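ParA (Salmonella enterica subsp. enterica serovar Newport str. SL317, PDB 3EZF) is a plasmid partition ATPase of the ParA family that also regulates transcription in its ADP-bound state, probably through a winged helix-turn-helix DNA-binding region. Local coordinates at the interface of chains A and B. Numbering follows the deposited sequence. Chains: chain A/B, ParA.

Contact 1 and contact 2 are neighbouring parts of one two-fold symmetric interface, the centres of their C-alpha atoms about 6 Å apart, and they share A:Leu310, B:Asp6 and B:Tyr7. The N-terminal segment of chain B, just ahead of helix 10-22, lies in both. In contact 1 its backbone meets the residues that lead into strand 312-317 of chain A; in contact 2 its tyrosine reaches helix 294-303 and the loop after it. Each chain therefore lends its N-terminal arm to the other, an exchange that would suit a ParA dimer, though the structure alone does not prove that it is one.

Contact 1: the interface of chains A and B. Residues chain A 310-312; chain B 5-7.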
ATOM      1  N   LEU A 310      -9.017  -7.019  23.531  1.00 48.57           N
ATOM      2  CA  LEU A 310     -10.037  -7.104  22.502  1.00 49.54           C
ATOM      3  C   LEU A 310     -11.324  -7.679  23.089  1.00 44.92           C
ATOM      4  O   LEU A 310     -11.313  -8.757  23.654  1.00 52.34           O
ATOM      5  CB  LEU A 310      -9.522  -7.968  21.351  1.00 53.40           C
ATOM      6  CG  LEU A 310     -10.283  -7.916  20.029  1.00 54.22           C
ATOM      7  CD1 LEU A 310     -10.560  -6.476  19.629  1.00 53.68           C
ATOM      8  CD2 LEU A 310      -9.442  -8.618  18.979  1.00 56.60           C
ATOM      9  N   SER A 311     -12.432  -6.959  22.964  1.00 43.14           N
ATOM     10  CA  SER A 311     -13.701  -7.426  23.521  1.00 41.76           C
ATOM     11  C   SER A 311     -14.951  -7.087  22.691  1.00 43.24           C
ATOM     12  O   SER A 311     -16.064  -7.370  23.105  1.00 41.71           O
ATOM     13  CB  SER A 311     -13.882  -6.832  24.900  1.00 40.89           C
ATOM     14  OG  SER A 311     -13.982  -5.418  24.791  1.00 50.00           O
ATOM     15  N   ALA A 312     -14.776  -6.466  21.536  1.00 43.33           N
ATOM     16  CA  ALA A 312     -15.900  -6.115  20.693  1.00 43.34           C
ATOM     17  C   ALA A 312     -15.406  -6.121  19.253  1.00 45.95           C
ATOM     18  O   ALA A 312     -14.203  -6.148  19.008  1.00 43.11           O
ATOM     19  CB  ALA A 312     -16.413  -4.742  21.064  1.00 40.43           C
TER
ATOM     20  N   ARG B   5     -13.911 -10.077  25.925  1.00100.24           N
ATOM     21  CA  ARG B   5     -15.166 -10.626  25.327  1.00 99.33           C
ATOM     22  C   ARG B   5     -14.974 -11.094  23.883  1.00 99.26           C
ATOM     23  O   ARG B   5     -14.684 -12.271  23.648  1.00 99.62           O
ATOM     24  CB  ARG B   5     -16.289  -9.580  25.388  1.00 99.68           C
ATOM     25  CG  ARG B   5     -17.162  -9.656  26.640  1.00101.83           C
ATOM     26  CD  ARG B   5     -18.179 -10.794  26.544  1.00102.96           C
ATOM     27  NE  ARG B   5     -19.171 -10.543  25.500  1.00103.36           N
ATOM     28  CZ  ARG B   5     -19.992 -11.464  25.010  1.00102.97           C
ATOM     29  NH1 ARG B   5     -19.940 -12.707  25.471  1.00102.22           N
ATOM     30  NH2 ARG B   5     -20.856 -11.146  24.051  1.00103.01           N
ATOM     31  N   ASP B   6     -15.122 -10.176  22.922  1.00 96.64           N
ATOM     32  CA  ASP B   6     -14.992 -10.515  21.502  1.00 90.13           C
ATOM     33  C   ASP B   6     -13.632 -11.065  21.134  1.00 87.11           C
ATOM     34  O   ASP B   6     -13.367 -11.355  19.973  1.00 88.66           O
ATOM     35  CB  ASP B   6     -15.295  -9.311  20.611  1.00 88.68           C
ATOM     36  CG  ASP B   6     -16.174  -9.677  19.419  1.00 88.03           C
ATOM     37  OD1 ASP B   6     -15.984 -10.779  18.862  1.00 79.68           O
ATOM     38  OD2 ASP B   6     -17.049  -8.862  19.039  1.00 90.34           O
ATOM     39  N   TYR B   7     -12.756 -11.178  22.119  1.00 83.65           N
ATOM     40  CA  TYR B   7     -11.448 -11.759  21.889  1.00 80.08           C
ATOM     41  C   TYR B   7     -11.825 -13.223  21.651  1.00 80.66           C
ATOM     42  O   TYR B   7     -11.208 -13.915  20.842  1.00 80.94           O
ATOM     43  CB  TYR B   7     -10.577 -11.545  23.137  1.00 73.36           C
ATOM     44  CG  TYR B   7      -9.455 -12.522  23.373  1.00 66.09           C
ATOM     45  CD1 TYR B   7      -8.824 -13.174  22.327  1.00 64.04           C
ATOM     46  CD2 TYR B   7      -9.004 -12.766  24.663  1.00 66.03           C
ATOM     47  CE1 TYR B   7      -7.772 -14.049  22.569  1.00 66.44           C
ATOM     48  CE2 TYR B   7      -7.960 -13.631  24.916  1.00 63.03           C
ATOM     49  CZ  TYR B   7      -7.345 -14.268  23.875  1.00 64.95           C
ATOM     50  OH  TYR B   7      -6.304 -15.123  24.163  1.00 67.10           O
TER
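B:Asp6 lies against A:Ser311 and A:Ala312, where the N-terminal arm of one ParA subunit meets the loop that enters strand 312-317 in the AAA (Walker-type) ATPase region of the other. Its amide N gives a hydrogen bond of 3.0 Å to the carbonyl O of A:Ser311. The bond is fairly straight at the hydrogen, 161°, but the donor sits above the carbonyl, 63° out of its plane, and does not follow a lone pair, so the directional gain is probably modest.

The fuller part of the contact gathers round A:Ser311. Next to it the CB of B:Asp6 rests 3.3 Å from CA of A:Ala312, and behind it the carboxylate oxygen OD2 comes to 3.4 Å from that same CA. The aspartate thus lies along the backbone of A:Ala312, whose methyl points away from it. On the other flank the CB of B:Tyr7 is 4.1 Å from CB of A:Leu310; with CG opposite the backbone N (chi1 154°), the tyrosine carries its ring away from the serine.

The B:Arg5 side is looser. Its CB touches CB of A:Ser311 at 3.7 Å, and the short serine lets the arm pass close by. Farther out the arginine chain bends at chi2 and chi3 away from A:Ser311, and its side-chain contact in this patch is made through CB.

Contact 2: the interface of chains A and B. Residues chain A 298, 302, 308, 310; chain B 6-7, 10.
A:Pro308 sets its CG over the face of the B:Tyr7 ring, the tyrosine of one ParA subunit's N-terminal arm being received by the other subunit between helix 294-303 and the loop that follows it. Starting at CB, which lies by the backbone of A:Leu310, the side chain runs into a largely apolar site. Its CG is the first ring atom to meet the proline, 4.0 Å from CG of A:Pro308. CD2 and CE2 continue under that same proline carbon, which stands over the middle of the ring, 3.5 Å from its centroid, in a CH-pi contact. Proline suits this place: its rigid ring presents a C-H group to the aromatic face, with little flexibility to lose.

The other flank of the ring, CD1 and CE1, runs alongside A:Leu298. CD1 of the tyrosine is 3.4 Å from the methyl CD1 of the leucine, and CE1 is 3.8 Å from the leucine CB. The two side chains pass in opposite directions, so that a length of leucine, and not just one methyl, lines the ring; leucine suits the place because its branched chain can lie along CD1 and CE1. CZ completes the stretch beneath the proline, 3.4 Å from its CG.

At the tip, the phenol OH comes to A:Glu302. The carboxylate plane is turned 79° from the ring, and the glutamate, extended beyond its CG (chi2 -176°), reaches out from the helix to lie beside the phenol. The OH to OE1 spacing is too short to be real, so the nature of the contact is doubtful.

At the first residue of helix 10-22, B:Val10 adds a small apolar contact, for which its compact side chain is well suited. It meets A:Leu310 at about a right angle, the methyl CG2 of the valine lying 3.7 Å from the leucine methyl CD2.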
ATOM      1  N   LEU A 298      -3.780 -13.535  17.967  1.00 59.43           N
ATOM      2  CA  LEU A 298      -4.194 -13.418  19.362  1.00 57.62           C
ATOM      3  C   LEU A 298      -3.573 -14.498  20.234  1.00 57.26           C
ATOM      4  O   LEU A 298      -3.492 -14.346  21.449  1.00 56.27           O
ATOM      5  CB  LEU A 298      -5.717 -13.478  19.479  1.00 51.99           C
ATOM      6  CG  LEU A 298      -6.507 -12.258  18.995  1.00 49.74           C
ATOM      7  CD1 LEU A 298      -7.995 -12.554  19.046  1.00 47.74           C
ATOM      8  CD2 LEU A 298      -6.190 -11.066  19.872  1.00 48.98           C
ATOM      9  N   GLU A 302      -0.677 -14.654  23.701  1.00 59.84           N
ATOM     10  CA  GLU A 302      -0.887 -15.468  24.891  1.00 64.24           C
ATOM     11  C   GLU A 302       0.435 -16.087  25.350  1.00 65.89           C
ATOM     12  O   GLU A 302       0.733 -16.124  26.550  1.00 63.76           O
ATOM     13  CB  GLU A 302      -1.899 -16.578  24.617  1.00 68.53           C
ATOM     14  CG  GLU A 302      -3.317 -16.115  24.310  1.00 68.16           C
ATOM     15  CD  GLU A 302      -4.262 -17.295  24.156  1.00 70.03           C
ATOM     16  OE1 GLU A 302      -5.444 -17.092  23.814  1.00 64.55           O
ATOM     17  OE2 GLU A 302      -3.816 -18.443  24.384  1.00 74.98           O
ATOM     18  N   PRO A 308      -4.646  -9.987  25.528  1.00 56.34           N
ATOM     19  CA  PRO A 308      -5.438  -9.043  24.738  1.00 57.86           C
ATOM     20  C   PRO A 308      -6.681  -8.506  25.451  1.00 55.03           C
ATOM     21  O   PRO A 308      -7.315  -9.208  26.240  1.00 51.46           O
ATOM     22  CB  PRO A 308      -5.771  -9.836  23.469  1.00 57.39           C
ATOM     23  CG  PRO A 308      -5.677 -11.258  23.904  1.00 60.73           C
ATOM     24  CD  PRO A 308      -4.466 -11.253  24.801  1.00 58.15           C
ATOM     25  N   LEU A 310      -9.017  -7.019  23.531  1.00 48.57           N
ATOM     26  CA  LEU A 310     -10.037  -7.104  22.502  1.00 49.54           C
ATOM     27  C   LEU A 310     -11.324  -7.679  23.089  1.00 44.92           C
ATOM     28  O   LEU A 310     -11.313  -8.757  23.654  1.00 52.34           O
ATOM     29  CB  LEU A 310      -9.522  -7.968  21.351  1.00 53.40           C
ATOM     30  CG  LEU A 310     -10.283  -7.916  20.029  1.00 54.22           C
ATOM     31  CD1 LEU A 310     -10.560  -6.476  19.629  1.00 53.68           C
ATOM     32  CD2 LEU A 310      -9.442  -8.618  18.979  1.00 56.60           C
TER
ATOM     33  N   ASP B   6     -15.122 -10.176  22.922  1.00 96.64           N
ATOM     34  CA  ASP B   6     -14.992 -10.515  21.502  1.00 90.13           C
ATOM     35  C   ASP B   6     -13.632 -11.065  21.134  1.00 87.11           C
ATOM     36  O   ASP B   6     -13.367 -11.355  19.973  1.00 88.66           O
ATOM     37  CB  ASP B   6     -15.295  -9.311  20.611  1.00 88.68           C
ATOM     38  CG  ASP B   6     -16.174  -9.677  19.419  1.00 88.03           C
ATOM     39  OD1 ASP B   6     -15.984 -10.779  18.862  1.00 79.68           O
ATOM     40  OD2 ASP B   6     -17.049  -8.862  19.039  1.00 90.34           O
ATOM     41  N   TYR B   7     -12.756 -11.178  22.119  1.00 83.65           N
ATOM     42  CA  TYR B   7     -11.448 -11.759  21.889  1.00 80.08           C
ATOM     43  C   TYR B   7     -11.825 -13.223  21.651  1.00 80.66           C
ATOM     44  O   TYR B   7     -11.208 -13.915  20.842  1.00 80.94           O
ATOM     45  CB  TYR B   7     -10.577 -11.545  23.137  1.00 73.36           C
ATOM     46  CG  TYR B   7      -9.455 -12.522  23.373  1.00 66.09           C
ATOM     47  CD1 TYR B   7      -8.824 -13.174  22.327  1.00 64.04           C
ATOM     48  CD2 TYR B   7      -9.004 -12.766  24.663  1.00 66.03           C
ATOM     49  CE1 TYR B   7      -7.772 -14.049  22.569  1.00 66.44           C
ATOM     50  CE2 TYR B   7      -7.960 -13.631  24.916  1.00 63.03           C
ATOM     51  CZ  TYR B   7      -7.345 -14.268  23.875  1.00 64.95           C
ATOM     52  OH  TYR B   7      -6.304 -15.123  24.163  1.00 67.10           O
ATOM     53  N   VAL B  10     -13.828 -13.185  18.147  1.00 73.06           N
ATOM     54  CA  VAL B  10     -13.118 -12.942  16.898  1.00 65.72           C
ATOM     55  C   VAL B  10     -12.831 -14.302  16.277  1.00 63.31           C
ATOM     56  O   VAL B  10     -12.685 -14.424  15.063  1.00 63.03           O
ATOM     57  CB  VAL B  10     -11.788 -12.209  17.163  1.00 64.66           C
ATOM     58  CG1 VAL B  10     -10.924 -12.215  15.926  1.00 65.58           C
ATOM     59  CG2 VAL B  10     -12.068 -10.787  17.586  1.00 68.36           C
TER